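PDB 5ZDI: protein secretion chaperonin CsaA from Picrophilus torridus, which acts as a chaperone in protein secretion and, as a member of the tRNA-binding-domain family, probably also binds tRNA. Local coordinates for the interface of chains A and B. Residues are numbered along the deposited sequence; one frame, centred on the assembly and turned at random. Chains: chain A/B, Protein secretion chaperonin CsaA.

Contact 1: the interface of chains A and B. Residues chain A 9-10, 66, 68-70; chain B 1-3.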
loop_
_atom_site.group_PDB
_atom_site.type_symbol
_atom_site.label_atom_id
_atom_site.label_comp_id
_atom_site.label_asym_id
_atom_site.label_seq_id
_atom_site.Cartn_x
_atom_site.Cartn_y
_atom_site.Cartn_z
ATOM N N LYS A 9 1.971 8.144 -11.523
ATOM C CA LYS A 9 3.154 7.673 -12.256
ATOM C C LYS A 9 3.609 6.265 -11.738
ATOM O O LYS A 9 4.294 5.519 -12.465
ATOM C CB LYS A 9 4.380 8.600 -12.108
ATOM C CG LYS A 9 4.300 10.045 -12.648
ATOM C CD LYS A 9 5.543 10.834 -12.219
ATOM C CE LYS A 9 5.438 12.332 -12.546
ATOM N NZ LYS A 9 6.698 13.011 -12.135
ATOM N N ILE A 10 3.335 6.012 -10.457
ATOM C CA ILE A 10 3.741 4.752 -9.820
ATOM C C ILE A 10 2.695 3.640 -10.097
ATOM O O ILE A 10 1.509 3.813 -9.902
ATOM C CB ILE A 10 3.929 4.863 -8.273
ATOM C CG1 ILE A 10 4.556 6.195 -7.822
ATOM C CG2 ILE A 10 4.784 3.676 -7.785
ATOM C CD1 ILE A 10 5.917 6.467 -8.355
ATOM N N VAL A 66 5.467 -2.111 -6.113
ATOM C CA VAL A 66 5.725 -1.221 -7.202
ATOM C C VAL A 66 6.317 -2.036 -8.347
ATOM O O VAL A 66 7.365 -2.684 -8.144
ATOM C CB VAL A 66 6.699 -0.116 -6.831
ATOM C CG1 VAL A 66 6.902 0.699 -8.148
ATOM C CG2 VAL A 66 6.126 0.744 -5.732
ATOM N N ASN A 68 6.955 -0.893 -11.784
ATOM C CA ASN A 68 7.568 -0.119 -12.897
ATOM C C ASN A 68 8.810 0.638 -12.551
ATOM O O ASN A 68 9.155 1.663 -13.195
ATOM C CB ASN A 68 6.488 0.786 -13.515
ATOM C CG ASN A 68 6.012 1.911 -12.608
ATOM O OD1 ASN A 68 5.973 1.793 -11.364
ATOM N ND2 ASN A 68 5.603 3.052 -13.237
ATOM N N PHE A 69 9.527 0.164 -11.550
ATOM C CA PHE A 69 10.885 0.639 -11.315
ATOM C C PHE A 69 11.877 -0.055 -12.298
ATOM O O PHE A 69 11.622 -1.217 -12.713
ATOM C CB PHE A 69 11.375 0.264 -9.934
ATOM C CG PHE A 69 10.780 1.039 -8.769
ATOM C CD1 PHE A 69 10.558 2.409 -8.814
ATOM C CD2 PHE A 69 10.513 0.384 -7.562
ATOM C CE1 PHE A 69 10.059 3.088 -7.725
ATOM C CE2 PHE A 69 10.092 1.090 -6.451
ATOM C CZ PHE A 69 9.867 2.407 -6.531
ATOM N N PRO A 70 13.030 0.594 -12.558
ATOM C CA PRO A 70 14.142 -0.067 -13.171
ATOM C C PRO A 70 14.645 -1.243 -12.324
ATOM O O PRO A 70 14.588 -1.195 -11.111
ATOM C CB PRO A 70 15.218 1.024 -13.251
ATOM C CG PRO A 70 14.572 2.303 -12.879
ATOM C CD PRO A 70 13.376 1.959 -12.100
ATOM N N MET B 1 9.484 2.934 -16.147
ATOM C CA MET B 1 8.801 4.253 -16.360
ATOM C C MET B 1 9.432 5.333 -15.438
ATOM O O MET B 1 9.695 6.462 -15.871
ATOM C CB MET B 1 7.268 4.141 -16.119
ATOM C CG MET B 1 6.511 3.235 -17.064
ATOM S SD MET B 1 5.420 4.008 -18.315
ATOM C CE MET B 1 6.358 5.404 -18.931
ATOM N N ILE B 2 9.728 4.954 -14.191
ATOM C CA ILE B 2 10.158 5.907 -13.146
ATOM C C ILE B 2 11.563 5.659 -12.554
ATOM O O ILE B 2 12.362 4.903 -13.144
ATOM C CB ILE B 2 9.106 5.921 -12.060
ATOM C CG1 ILE B 2 8.931 4.508 -11.453
ATOM C CG2 ILE B 2 7.785 6.422 -12.624
ATOM C CD1 ILE B 2 7.936 4.484 -10.338
ATOM N N THR B 3 11.941 6.402 -11.517
ATOM C CA THR B 3 13.062 5.996 -10.673
ATOM C C THR B 3 12.559 5.812 -9.300
ATOM O O THR B 3 11.520 6.328 -8.982
ATOM C CB THR B 3 14.096 7.116 -10.551
ATOM O OG1 THR B 3 13.382 8.308 -10.147
ATOM C CG2 THR B 3 14.907 7.204 -11.916
#

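Contact 2: the interface of chains A and B. Residues chain A 14, 99-100, 104-105; chain B 86-88, 93.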
loop_
_atom_site.group_PDB
_atom_site.type_symbol
_atom_site.label_atom_id
_atom_site.label_comp_id
_atom_site.label_asym_id
_atom_site.label_seq_id
_atom_site.Cartn_x
_atom_site.Cartn_y
_atom_site.Cartn_z
ATOM N N VAL A 14 -1.298 -5.694 -6.847
ATOM C CA VAL A 14 -1.381 -6.867 -6.023
ATOM C C VAL A 14 -0.560 -7.968 -6.664
ATOM O O VAL A 14 -0.563 -8.123 -7.904
ATOM C CB VAL A 14 -2.826 -7.330 -5.935
ATOM C CG1 VAL A 14 -2.957 -8.609 -5.152
ATOM C CG2 VAL A 14 -3.707 -6.217 -5.337
ATOM N N GLY A 99 -8.741 -8.040 -0.375
ATOM C CA GLY A 99 -9.084 -9.029 -1.348
ATOM C C GLY A 99 -8.544 -8.564 -2.675
ATOM O O GLY A 99 -8.007 -7.468 -2.808
ATOM N N GLY A 100 -8.613 -9.441 -3.685
ATOM C CA GLY A 100 -8.112 -9.081 -4.998
ATOM C C GLY A 100 -7.256 -10.171 -5.619
ATOM O O GLY A 100 -6.931 -11.155 -4.996
ATOM N N ASP A 104 -4.127 -6.913 -10.018
ATOM C CA ASP A 104 -5.062 -5.806 -9.683
ATOM C C ASP A 104 -4.269 -4.575 -9.289
ATOM O O ASP A 104 -3.215 -4.662 -8.610
ATOM C CB ASP A 104 -6.068 -6.183 -8.610
ATOM C CG ASP A 104 -7.167 -7.104 -9.130
ATOM O OD1 ASP A 104 -7.229 -7.276 -10.399
ATOM O OD2 ASP A 104 -7.881 -7.658 -8.249
ATOM N N LYS A 105 -4.791 -3.405 -9.690
ATOM C CA LYS A 105 -4.063 -2.124 -9.568
ATOM C C LYS A 105 -4.582 -1.299 -8.446
ATOM O O LYS A 105 -5.774 -1.196 -8.213
ATOM C CB LYS A 105 -4.129 -1.322 -10.865
ATOM C CG LYS A 105 -3.250 -0.119 -10.912
ATOM C CD LYS A 105 -2.984 0.331 -12.369
ATOM C CE LYS A 105 -2.448 1.755 -12.410
ATOM N NZ LYS A 105 -1.059 1.877 -11.920
ATOM N N ALA B 86 -7.010 -1.539 -3.710
ATOM C CA ALA B 86 -6.945 -2.261 -4.979
ATOM C C ALA B 86 -8.259 -2.205 -5.696
ATOM O O ALA B 86 -9.292 -2.328 -5.086
ATOM C CB ALA B 86 -6.535 -3.706 -4.761
ATOM N N ILE B 87 -8.188 -2.044 -7.009
ATOM C CA ILE B 87 -9.411 -2.039 -7.866
ATOM C C ILE B 87 -9.583 -3.476 -8.302
ATOM O O ILE B 87 -8.731 -4.020 -9.029
ATOM C CB ILE B 87 -9.218 -1.119 -9.044
ATOM C CG1 ILE B 87 -9.039 0.354 -8.612
ATOM C CG2 ILE B 87 -10.414 -1.170 -9.988
ATOM C CD1 ILE B 87 -8.555 1.269 -9.726
ATOM N N THR B 88 -10.607 -4.122 -7.778
ATOM C CA THR B 88 -10.817 -5.578 -7.989
ATOM C C THR B 88 -12.147 -5.778 -8.705
ATOM O O THR B 88 -12.950 -4.854 -8.794
ATOM C CB THR B 88 -10.870 -6.416 -6.702
ATOM O OG1 THR B 88 -12.141 -6.269 -6.056
ATOM C CG2 THR B 88 -9.763 -5.959 -5.653
ATOM N N LYS B 93 -10.785 -2.725 -2.654
ATOM C CA LYS B 93 -10.418 -3.511 -1.414
ATOM C C LYS B 93 -9.259 -2.795 -0.781
ATOM O O LYS B 93 -8.192 -2.716 -1.343
ATOM C CB LYS B 93 -10.061 -4.940 -1.699
ATOM C CG LYS B 93 -11.211 -5.698 -2.344
ATOM C CD LYS B 93 -12.245 -6.077 -1.227
ATOM C CE LYS B 93 -13.378 -6.847 -1.881
ATOM N NZ LYS B 93 -14.259 -7.363 -0.867
HETATM O O HOH W 1 -7.333 -3.363 -11.205
#

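Contact 1: the interface of chains A and B
CG1 of B:Ile2 (chi1 59°) and CG of A:Asn68 (68°) each sit between their own backbone N and carbonyl carbon, and the two side chains cross at about a right angle. B:Ile2 then runs out straight, carrying its CD1 methyl into a pocket of chain A. There CD1 packs closely on the methyl CD1 of A:Ile10 at 3.5 Å and lies 3.6 Å from CE1 of A:Phe69, while CG1 touches CD1 of the same ring. CG1 of A:Val66 lies over the centre of that ring, on the same side as the B:Ile2 methyl, which sits nearer CD1 and CE1. The other branch, CG2, rests against the backbone O of A:Lys9 at 3.6 Å. That carbonyl also accepts a hydrogen bond from the amide ND2 of A:Asn68 at 2.9 Å, nearly within the amide plane, which fixes the amide's rotation and sets its OD1 beside CD1 of B:Ile2. Backbone O of A:Asn68 accepts a hydrogen bond from the terminal N of the poorly ordered B:Met1 at 3.2 Å, the donor tilted 24° from the carbonyl plane. Without the amide, as with an alanine here, the A:Lys9 carbonyl would probably lose its partner and a gap would open beside the B:Ile2 methyl. A:Pro70 closes the rim against the B:Ile2 carbonyl. The site docks the N-terminus of one subunit onto the other, probably helping to hold the two together.

Contact 2: the interface of chains A and B
Backbone meets backbone where B:Ile87 and A:Lys105 pair as an antiparallel beta bridge between the subunits. The amide N of B:Ile87 donates to the carbonyl O of A:Lys105 at 2.8 Å, with an angle of 164° at the hydrogen. The return half of the pairing goes through water: water 1 lies 3.0 Å from the backbone N of A:Lys105 and 2.7 Å from the carbonyl O of B:Ile87, so it joins two main-chain groups that do not meet directly. CB and CG1 of B:Ile87 pack against the accepting carbonyl O of A:Lys105. With CG1 beside its own backbone N (chi1 -64°), B:Ile87 brings that branch alongside the carbonyl that its amide grips.

A:Gly99 makes a second area of close packing. Its carbonyl O is 3.4 Å from CB of B:Lys93, and the next methylene, CG, also lies against the glycine backbone. B:Lys93 therefore contributes the aliphatic root of its side chain here, which bends at chi2 before running on to its amine. The neighbouring A:Gly100 offers its CA to the methyl CG2 of B:Thr88 at 3.6 Å. That methyl also approaches the carboxylate OD2 of A:Asp104, whose side chain crosses B:Thr88 at about a right angle. CB of A:Asp104 lies near the B:Ile87 carbonyl, so this residue spans the step from the bridge to the glycine segment. Next to the bridge, CG2 of A:Val14 meets CB of B:Ala86 at 3.8 Å, a small apolar contact.

The tRNA-binding domain of this family is an OB-fold barrel. Here the short C-terminal strand 105-106 of chain A and the loop before it lie against strand 85-88 of chain B, with strand 91-97 supplying B:Lys93 and strand 12-22 of chain A contributing A:Val14; the bridge carries beta pairing across the chains, probably as part of the dimer contact.

The centres of contact 1 and contact 2 are about 19 Å apart, and they have no residue in common. They draw on opposite ends of the chain: contact 1 uses the N-terminal residues of chain B, whereas contact 2 uses the C-terminal strand 105-106 of chain A. Chain A nevertheless links them in sequence, since A:Ile10 of contact 1 comes shortly before strand 12-22, which carries A:Val14 of contact 2. Because the interface is two-fold symmetric, both contacts recur with the chains exchanged, and each subunit engages its partner through both termini. Such reciprocal clasping is consistent with a dimer, although the deposited assembly alone does not prove it.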